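DNA fragmentation factor subunit beta (PDB 1V0D) is the caspase-activated nuclease that cuts DNA and induces chromatin condensation during apoptosis. Local coordinates at residues F227-C238 with L300-K309; D262-V271 with K310-D318. All coordinates share one frame; numbering follows the deposited sequence.

Interaction 1 of 2, residues F227-C238 with L300-K309. With ZN (zinc ion), chain B.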
loop_
_atom_site.group_PDB
_atom_site.type_symbol
_atom_site.label_atom_id
_atom_site.label_comp_id
_atom_site.label_asym_id
_atom_site.label_seq_id
_atom_site.Cartn_x
_atom_site.Cartn_y
_atom_site.Cartn_z
ATOM N N PHE A 227 1.516 16.623 -4.211
ATOM C CA PHE A 227 0.193 16.360 -3.648
ATOM C C PHE A 227 0.257 16.443 -2.128
ATOM O O PHE A 227 1.248 16.043 -1.518
ATOM C CB PHE A 227 -0.312 14.973 -4.031
ATOM C CG PHE A 227 -0.468 14.763 -5.504
ATOM C CD1 PHE A 227 0.644 14.529 -6.312
ATOM C CD2 PHE A 227 -1.733 14.761 -6.090
ATOM C CE1 PHE A 227 0.497 14.289 -7.691
ATOM C CE2 PHE A 227 -1.893 14.522 -7.468
ATOM C CZ PHE A 227 -0.777 14.286 -8.266
ATOM N N SER A 228 -0.799 16.973 -1.515
ATOM C CA SER A 228 -0.857 17.098 -0.063
ATOM C C SER A 228 -1.966 16.233 0.474
ATOM O O SER A 228 -3.072 16.218 -0.066
ATOM C CB SER A 228 -1.122 18.538 0.353
ATOM O OG SER A 228 0.039 19.334 0.207
ATOM N N CYS A 229 -1.677 15.500 1.538
ATOM C CA CYS A 229 -2.700 14.657 2.126
ATOM C C CYS A 229 -3.799 15.605 2.603
ATOM O O CYS A 229 -3.511 16.649 3.191
ATOM C CB CYS A 229 -2.127 13.880 3.311
ATOM S SG CYS A 229 -3.302 12.762 4.066
ATOM N N GLN A 230 -5.054 15.266 2.341
ATOM C CA GLN A 230 -6.138 16.118 2.795
ATOM C C GLN A 230 -6.646 15.650 4.159
ATOM O O GLN A 230 -7.748 16.017 4.573
ATOM C CB GLN A 230 -7.280 16.096 1.791
ATOM C CG GLN A 230 -6.866 16.400 0.368
ATOM C CD GLN A 230 -8.067 16.535 -0.554
ATOM O OE1 GLN A 230 -8.022 16.148 -1.728
ATOM N NE2 GLN A 230 -9.152 17.096 -0.022
ATOM N N GLY A 231 -5.841 14.837 4.849
ATOM C CA GLY A 231 -6.213 14.318 6.159
ATOM C C GLY A 231 -7.370 13.336 6.112
ATOM O O GLY A 231 -8.020 13.206 5.075
ATOM N N PRO A 232 -7.661 12.620 7.206
ATOM C CA PRO A 232 -8.784 11.680 7.134
ATOM C C PRO A 232 -10.114 12.346 6.760
ATOM O O PRO A 232 -10.241 13.573 6.789
ATOM C CB PRO A 232 -8.793 11.037 8.523
ATOM C CG PRO A 232 -8.138 12.059 9.387
ATOM C CD PRO A 232 -7.025 12.581 8.532
ATOM N N PHE A 233 -11.102 11.525 6.412
ATOM C CA PHE A 233 -12.423 12.002 5.998
ATOM C C PHE A 233 -13.145 12.862 7.031
ATOM O O PHE A 233 -13.863 13.801 6.669
ATOM C CB PHE A 233 -13.316 10.815 5.641
ATOM C CG PHE A 233 -14.024 10.214 6.821
ATOM C CD1 PHE A 233 -15.326 10.597 7.138
ATOM C CD2 PHE A 233 -13.392 9.267 7.621
ATOM C CE1 PHE A 233 -15.990 10.041 8.234
ATOM C CE2 PHE A 233 -14.049 8.706 8.721
ATOM C CZ PHE A 233 -15.348 9.092 9.027
ATOM N N ASP A 234 -12.958 12.536 8.308
ATOM C CA ASP A 234 -13.610 13.259 9.391
ATOM C C ASP A 234 -12.795 14.422 9.962
ATOM O O ASP A 234 -13.050 14.870 11.076
ATOM C CB ASP A 234 -13.962 12.284 10.511
ATOM C CG ASP A 234 -12.737 11.607 11.096
ATOM O OD1 ASP A 234 -11.608 11.900 10.630
ATOM O OD2 ASP A 234 -12.903 10.783 12.023
ATOM N N LEU A 235 -11.808 14.903 9.215
ATOM C CA LEU A 235 -11.001 16.035 9.664
ATOM C C LEU A 235 -10.806 17.033 8.535
ATOM O O LEU A 235 -10.973 16.702 7.358
ATOM C CB LEU A 235 -9.636 15.582 10.187
ATOM C CG LEU A 235 -9.601 14.841 11.527
ATOM C CD1 LEU A 235 -8.157 14.784 12.020
ATOM C CD2 LEU A 235 -10.465 15.560 12.557
ATOM N N GLU A 236 -10.446 18.256 8.905
ATOM C CA GLU A 236 -10.256 19.332 7.938
ATOM C C GLU A 236 -8.926 19.271 7.185
ATOM O O GLU A 236 -8.872 19.578 5.994
ATOM C CB GLU A 236 -10.408 20.693 8.643
ATOM N N SER A 237 -7.861 18.862 7.873
ATOM C CA SER A 237 -6.539 18.793 7.254
ATOM C C SER A 237 -5.674 17.660 7.808
ATOM O O SER A 237 -6.035 17.026 8.797
ATOM C CB SER A 237 -5.823 20.125 7.460
ATOM O OG SER A 237 -5.794 20.455 8.839
ATOM N N CYS A 238 -4.529 17.418 7.169
ATOM C CA CYS A 238 -3.614 16.357 7.599
ATOM C C CYS A 238 -2.714 16.842 8.720
ATOM O O CYS A 238 -1.837 17.678 8.513
ATOM C CB CYS A 238 -2.751 15.880 6.425
ATOM S SG CYS A 238 -1.448 14.681 6.861
ATOM N N LEU A 300 -14.421 12.969 -2.854
ATOM C CA LEU A 300 -13.165 12.220 -2.762
ATOM C C LEU A 300 -12.059 13.025 -2.100
ATOM O O LEU A 300 -11.774 14.152 -2.513
ATOM C CB LEU A 300 -12.671 11.800 -4.153
ATOM C CG LEU A 300 -13.545 10.867 -5.001
ATOM C CD1 LEU A 300 -12.837 10.589 -6.323
ATOM C CD2 LEU A 300 -13.827 9.566 -4.260
ATOM N N LYS A 301 -11.438 12.447 -1.076
ATOM C CA LYS A 301 -10.330 13.089 -0.374
ATOM C C LYS A 301 -9.074 12.290 -0.748
ATOM O O LYS A 301 -9.094 11.059 -0.715
ATOM C CB LYS A 301 -10.542 13.003 1.139
ATOM C CG LYS A 301 -10.885 14.301 1.870
ATOM C CD LYS A 301 -10.740 14.074 3.393
ATOM C CE LYS A 301 -10.750 15.369 4.232
ATOM N NZ LYS A 301 -12.120 15.956 4.464
ATOM N N LEU A 302 -7.993 12.969 -1.120
ATOM C CA LEU A 302 -6.758 12.272 -1.458
ATOM C C LEU A 302 -5.960 12.125 -0.177
ATOM O O LEU A 302 -5.414 13.101 0.326
ATOM C CB LEU A 302 -5.941 13.068 -2.474
ATOM C CG LEU A 302 -4.547 12.502 -2.802
ATOM C CD1 LEU A 302 -4.662 11.142 -3.469
ATOM C CD2 LEU A 302 -3.818 13.471 -3.715
ATOM N N VAL A 303 -5.886 10.910 0.355
ATOM C CA VAL A 303 -5.159 10.691 1.601
ATOM C C VAL A 303 -4.000 9.714 1.534
ATOM O O VAL A 303 -4.009 8.744 0.769
ATOM C CB VAL A 303 -6.087 10.160 2.738
ATOM C CG1 VAL A 303 -7.260 11.090 2.949
ATOM C CG2 VAL A 303 -6.574 8.767 2.401
ATOM N N HIS A 304 -3.012 9.988 2.375
ATOM C CA HIS A 304 -1.839 9.148 2.544
ATOM C C HIS A 304 -2.435 7.952 3.280
ATOM O O HIS A 304 -3.480 8.072 3.905
ATOM C CB HIS A 304 -0.825 9.912 3.399
ATOM C CG HIS A 304 0.290 9.078 3.950
ATOM N ND1 HIS A 304 0.098 8.151 4.955
ATOM C CD2 HIS A 304 1.623 9.120 3.723
ATOM C CE1 HIS A 304 1.269 7.668 5.331
ATOM N NE2 HIS A 304 2.210 8.240 4.600
ATOM N N ILE A 305 -1.795 6.798 3.204
ATOM C CA ILE A 305 -2.354 5.608 3.836
ATOM C C ILE A 305 -2.604 5.716 5.347
ATOM O O ILE A 305 -3.512 5.071 5.878
ATOM C CB ILE A 305 -1.471 4.368 3.536
ATOM C CG1 ILE A 305 -2.163 3.111 4.058
ATOM C CG2 ILE A 305 -0.077 4.552 4.136
ATOM C CD1 ILE A 305 -1.428 1.849 3.755
ATOM N N ALA A 306 -1.815 6.534 6.035
ATOM C CA ALA A 306 -1.972 6.690 7.480
ATOM C C ALA A 306 -3.205 7.541 7.842
ATOM O O ALA A 306 -3.600 7.627 9.012
ATOM C CB ALA A 306 -0.705 7.316 8.079
ATOM N N CYS A 307 -3.795 8.170 6.832
ATOM C CA CYS A 307 -4.967 9.009 7.023
ATOM C C CYS A 307 -6.144 8.424 6.282
ATOM O O CYS A 307 -7.042 9.150 5.877
ATOM C CB CYS A 307 -4.716 10.431 6.511
ATOM S SG CYS A 307 -3.518 11.341 7.477
ATOM N N HIS A 308 -6.120 7.116 6.061
ATOM C CA HIS A 308 -7.231 6.461 5.397
ATOM C C HIS A 308 -7.893 5.620 6.461
ATOM O O HIS A 308 -7.505 4.477 6.676
ATOM C CB HIS A 308 -6.768 5.544 4.267
ATOM C CG HIS A 308 -7.894 4.946 3.478
ATOM N ND1 HIS A 308 -7.708 3.939 2.556
ATOM C CD2 HIS A 308 -9.215 5.248 3.436
ATOM C CE1 HIS A 308 -8.861 3.648 1.979
ATOM N NE2 HIS A 308 -9.792 4.429 2.493
ATOM N N LYS A 309 -8.865 6.191 7.156
ATOM C CA LYS A 309 -9.562 5.433 8.171
ATOM C C LYS A 309 -10.423 4.417 7.441
ATOM O O LYS A 309 -11.248 4.773 6.603
ATOM C CB LYS A 309 -10.416 6.354 9.040
ATOM C CG LYS A 309 -9.575 7.323 9.850
ATOM C CD LYS A 309 -10.400 8.191 10.792
ATOM C CE LYS A 309 -9.485 9.158 11.544
ATOM N NZ LYS A 309 -10.221 10.102 12.433
HETATM ZN ZN ZN B . -2.239 12.598 6.173
#

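Interaction 2 of 2, residues D262-V271 with K310-D318. With MG (magnesium ion), chain C.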
loop_
_atom_site.group_PDB
_atom_site.type_symbol
_atom_site.label_atom_id
_atom_site.label_comp_id
_atom_site.label_asym_id
_atom_site.label_seq_id
_atom_site.Cartn_x
_atom_site.Cartn_y
_atom_site.Cartn_z
ATOM N N ASP A 262 -10.107 8.485 -1.188
ATOM C CA ASP A 262 -11.143 8.006 -0.284
ATOM C C ASP A 262 -12.480 8.746 -0.331
ATOM O O ASP A 262 -12.528 9.969 -0.199
ATOM C CB ASP A 262 -10.543 8.000 1.136
ATOM C CG ASP A 262 -11.511 7.518 2.208
ATOM O OD1 ASP A 262 -12.138 6.440 2.060
ATOM O OD2 ASP A 262 -11.622 8.232 3.229
ATOM N N HIS A 263 -13.560 7.992 -0.536
ATOM C CA HIS A 263 -14.906 8.559 -0.579
ATOM C C HIS A 263 -15.340 8.976 0.832
ATOM O O HIS A 263 -15.347 8.148 1.750
ATOM C CB HIS A 263 -15.916 7.531 -1.099
ATOM C CG HIS A 263 -15.763 7.190 -2.551
ATOM N ND1 HIS A 263 -14.746 6.392 -3.029
ATOM C CD2 HIS A 263 -16.520 7.519 -3.627
ATOM C CE1 HIS A 263 -14.885 6.242 -4.335
ATOM N NE2 HIS A 263 -15.954 6.915 -4.722
ATOM N N ILE A 264 -15.708 10.244 1.005
ATOM C CA ILE A 264 -16.148 10.721 2.306
ATOM C C ILE A 264 -17.438 10.001 2.678
ATOM O O ILE A 264 -17.574 9.481 3.781
ATOM C CB ILE A 264 -16.384 12.227 2.295
ATOM C CG1 ILE A 264 -15.117 12.936 1.788
ATOM C CG2 ILE A 264 -16.735 12.700 3.708
ATOM C CD1 ILE A 264 -15.228 14.444 1.714
ATOM N N ILE A 265 -18.398 9.987 1.765
ATOM C CA ILE A 265 -19.632 9.255 1.994
ATOM C C ILE A 265 -19.285 7.946 1.284
ATOM O O ILE A 265 -19.205 7.903 0.051
ATOM C CB ILE A 265 -20.838 9.928 1.304
ATOM C CG1 ILE A 265 -21.040 11.339 1.861
ATOM C CG2 ILE A 265 -22.093 9.104 1.520
ATOM C CD1 ILE A 265 -22.267 12.043 1.304
ATOM N N GLU A 266 -19.040 6.897 2.066
ATOM C CA GLU A 266 -18.644 5.596 1.535
ATOM C C GLU A 266 -19.471 5.180 0.338
ATOM O O GLU A 266 -20.701 5.207 0.375
ATOM C CB GLU A 266 -18.732 4.551 2.631
ATOM C CG GLU A 266 -17.833 4.851 3.800
ATOM C CD GLU A 266 -17.933 3.797 4.882
ATOM O OE1 GLU A 266 -18.993 3.718 5.542
ATOM O OE2 GLU A 266 -16.951 3.039 5.068
ATOM N N LYS A 267 -18.796 4.773 -0.726
ATOM C CA LYS A 267 -19.519 4.412 -1.923
ATOM C C LYS A 267 -20.159 3.042 -1.888
ATOM O O LYS A 267 -21.317 2.886 -2.274
ATOM C CB LYS A 267 -18.611 4.527 -3.148
ATOM C CG LYS A 267 -18.090 3.216 -3.646
ATOM C CD LYS A 267 -17.283 3.375 -4.901
ATOM C CE LYS A 267 -16.706 2.028 -5.296
ATOM N NZ LYS A 267 -15.803 2.138 -6.465
ATOM N N LYS A 268 -19.420 2.043 -1.430
ATOM C CA LYS A 268 -19.970 0.693 -1.397
ATOM C C LYS A 268 -20.942 0.559 -0.238
ATOM O O LYS A 268 -22.040 0.037 -0.376
ATOM C CB LYS A 268 -18.840 -0.327 -1.256
ATOM C CG LYS A 268 -19.211 -1.753 -1.660
ATOM C CD LYS A 268 -17.937 -2.593 -1.831
ATOM C CE LYS A 268 -18.168 -3.875 -2.636
ATOM N NZ LYS A 268 -16.871 -4.417 -3.168
ATOM N N ARG A 269 -20.516 1.059 0.908
ATOM C CA ARG A 269 -21.305 1.008 2.120
ATOM C C ARG A 269 -22.617 1.802 2.022
ATOM O O ARG A 269 -23.659 1.293 2.427
ATOM C CB ARG A 269 -20.446 1.530 3.277
ATOM C CG ARG A 269 -20.981 1.267 4.669
ATOM C CD ARG A 269 -20.896 -0.209 5.033
ATOM N NE ARG A 269 -21.170 -0.441 6.454
ATOM C CZ ARG A 269 -21.403 -1.638 6.992
ATOM N NH1 ARG A 269 -21.400 -2.731 6.228
ATOM N NH2 ARG A 269 -21.645 -1.743 8.297
ATOM N N THR A 270 -22.573 3.022 1.464
ATOM C CA THR A 270 -23.770 3.876 1.376
ATOM C C THR A 270 -24.246 4.487 0.044
ATOM O O THR A 270 -25.442 4.456 -0.261
ATOM C CB THR A 270 -23.661 5.028 2.382
ATOM O OG1 THR A 270 -22.288 5.399 2.517
ATOM C CG2 THR A 270 -24.189 4.610 3.742
ATOM N N VAL A 271 -23.346 5.052 -0.751
ATOM C CA VAL A 271 -23.780 5.670 -2.008
ATOM C C VAL A 271 -24.418 4.724 -3.030
ATOM O O VAL A 271 -25.521 4.978 -3.504
ATOM C CB VAL A 271 -22.625 6.407 -2.719
ATOM C CG1 VAL A 271 -23.144 7.075 -3.965
ATOM C CG2 VAL A 271 -22.010 7.446 -1.799
ATOM N N LYS A 310 -10.193 3.145 7.739
ATOM C CA LYS A 310 -10.935 2.061 7.118
ATOM C C LYS A 310 -12.164 1.751 7.948
ATOM O O LYS A 310 -12.862 0.768 7.703
ATOM C CB LYS A 310 -10.052 0.818 7.008
ATOM C CG LYS A 310 -9.036 0.868 5.872
ATOM C CD LYS A 310 -9.734 0.800 4.520
ATOM C CE LYS A 310 -8.736 0.523 3.397
ATOM N NZ LYS A 310 -9.403 0.354 2.063
ATOM N N THR A 311 -12.415 2.596 8.943
ATOM C CA THR A 311 -13.571 2.437 9.812
ATOM C C THR A 311 -14.766 3.007 9.074
ATOM O O THR A 311 -14.615 3.650 8.034
ATOM C CB THR A 311 -13.411 3.226 11.104
ATOM O OG1 THR A 311 -12.067 3.093 11.574
ATOM C CG2 THR A 311 -14.371 2.696 12.162
ATOM N N THR A 312 -15.954 2.782 9.614
ATOM C CA THR A 312 -17.156 3.288 8.979
ATOM C C THR A 312 -17.217 4.800 9.036
ATOM O O THR A 312 -16.914 5.396 10.063
ATOM C CB THR A 312 -18.415 2.750 9.657
ATOM O OG1 THR A 312 -18.329 1.328 9.755
ATOM C CG2 THR A 312 -19.649 3.114 8.842
ATOM N N HIS A 313 -17.576 5.411 7.910
ATOM C CA HIS A 313 -17.753 6.857 7.818
ATOM C C HIS A 313 -19.243 6.914 8.139
ATOM O O HIS A 313 -20.071 6.474 7.335
ATOM C CB HIS A 313 -17.520 7.347 6.384
ATOM C CG HIS A 313 -16.112 7.188 5.897
ATOM N ND1 HIS A 313 -15.226 6.285 6.443
ATOM C CD2 HIS A 313 -15.447 7.800 4.888
ATOM C CE1 HIS A 313 -14.076 6.349 5.795
ATOM N NE2 HIS A 313 -14.184 7.261 4.846
ATOM N N LYS A 314 -19.596 7.422 9.312
ATOM C CA LYS A 314 -21.001 7.457 9.698
ATOM C C LYS A 314 -21.838 8.516 8.960
ATOM O O LYS A 314 -22.722 9.145 9.548
ATOM C CB LYS A 314 -21.102 7.644 11.213
ATOM N N LEU A 315 -21.570 8.702 7.669
ATOM C CA LEU A 315 -22.299 9.685 6.878
ATOM C C LEU A 315 -23.390 9.055 6.018
ATOM O O LEU A 315 -23.398 7.845 5.791
ATOM C CB LEU A 315 -21.344 10.461 5.965
ATOM C CG LEU A 315 -20.218 11.353 6.501
ATOM C CD1 LEU A 315 -20.698 12.130 7.709
ATOM C CD2 LEU A 315 -19.031 10.505 6.859
ATOM N N GLU A 316 -24.303 9.896 5.535
ATOM C CA GLU A 316 -25.410 9.470 4.681
ATOM C C GLU A 316 -25.608 10.454 3.521
ATOM O O GLU A 316 -25.088 11.570 3.545
ATOM C CB GLU A 316 -26.703 9.396 5.493
ATOM C CG GLU A 316 -27.028 8.035 6.069
ATOM C CD GLU A 316 -28.430 7.982 6.669
ATOM O OE1 GLU A 316 -28.672 8.701 7.666
ATOM O OE2 GLU A 316 -29.291 7.230 6.144
ATOM N N CYS A 317 -26.363 10.046 2.506
ATOM C CA CYS A 317 -26.616 10.932 1.377
ATOM C C CYS A 317 -27.594 12.035 1.764
ATOM O O CYS A 317 -28.372 11.900 2.717
ATOM C CB CYS A 317 -27.189 10.152 0.194
ATOM S SG CYS A 317 -26.004 9.104 -0.695
ATOM N N ASP A 318 -27.563 13.124 1.006
ATOM C CA ASP A 318 -28.435 14.254 1.271
ATOM C C ASP A 318 -29.845 14.043 0.734
ATOM O O ASP A 318 -30.112 14.191 -0.454
ATOM C CB ASP A 318 -27.826 15.520 0.686
ATOM C CG ASP A 318 -28.706 16.725 0.883
ATOM O OD1 ASP A 318 -28.196 17.861 0.794
ATOM O OD2 ASP A 318 -29.917 16.537 1.118
HETATM MG MG MG C . -12.515 4.301 1.310
#

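Interaction 1 of 2, residues F227-C238 with L300-K309
C229 and C238 meet C307 in a zinc site that pins the loop after strand 227-228 to the end of strand 300-303, within a nuclease domain of the His-Me finger clan. Their SG atoms lie 2.4, 2.3 and 2.2 Å from the zinc ion, respectively, and H242, from the chain beyond C238, completes the set of four ligands. The thiolate of C229 is also held from the second shell. With SG anti to the backbone N (chi1 -178°), it reaches the backbone of the other segment, where H304 N donates an almost straight bond to C229 SG at 3.3 Å. A neighbouring backbone bond, Q230 N to L302 O at 3.0 Å, sets the loop against the strand, and OE1 of the extended Q230 side chain returns to L302 N in a weak bond. F227 and L302 add apolar packing, their side chains crossing at about a right angle. Nearer C307, P232 CD packs on C307 CB at 3.7 Å. The K301 side chain runs along the turn 232-235, its aliphatic carbons beside the carbonyls of Q230, G231 and P232, and NZ bonds weakly to L235 O. Beyond P232, the extended K309 chain meets the D234 carboxylate across its line: NZ forms a salt bridge to OD2 at 2.8 Å, on the syn lone pair, and a weaker bond to OD1.

Interaction 2 of 2, residues D262-V271 with K310-D318
H313 is gripped by D262 and E266 of the 262-271 segment, placing its imidazole beside the magnesium site. Two hydrogen bonds cross the contact. H313 NE2 donates to D262 OD2 at 3.2 Å, with OD2 in the imidazole plane and using its syn lone pair, although the carboxylate stands 80° from that plane. The other oxygen, D262 OD1, binds the magnesium ion at 2.3 Å, and H308 completes the protein part of that site. At the backbone, H313 N bonds weakly to E266 OE1. Within its own segment, H313 ND1 donates to T311 O at 3.1 Å; bonds at both ring nitrogens thus fix the ring's rotation. Face contacts come next: E266 CG sits over the imidazole in a CH-pi contact, 4.0 Å from the centroid, and the extended glutamate leaves its carboxylate nearly parallel to the ring. With a phenylalanine in place of H313, the N-H donors are gone, and D262 OD2 would probably lose the mate that orients this metal-binding carboxylate. Apolar packing continues along the segment, with I265 CG1 against L315 CB at 4.2 Å, and I265 and V271 beside C317 SG. F233 stacks on the imidazole face opposite E266, which occupies the N-cap of helix 267-281. Further along, V271 and C317 both reach L293 of helix 287-295, while D262 pairs with K301 of strand 300-303.

In the fold
Along the chain the four segments come in the order 227-238, 262-271, 300-309 and 310-318. Interaction 1 closes a loop of 61 residues and interaction 2 one of 38, and because their segments alternate, the two loops cross rather than nest. Strands 260-263 and 300-303 are antiparallel neighbours, so each contact owns one strand of the same small sheet, joined by K301 O to D262 N. The second segments run on directly from one another, from C307 at the zinc ion through H308 at the magnesium ion. F233 of interaction 1 bridges to H313 and L315 of interaction 2, tying the zinc loop to the chain 310-318 that runs past strand 260-263.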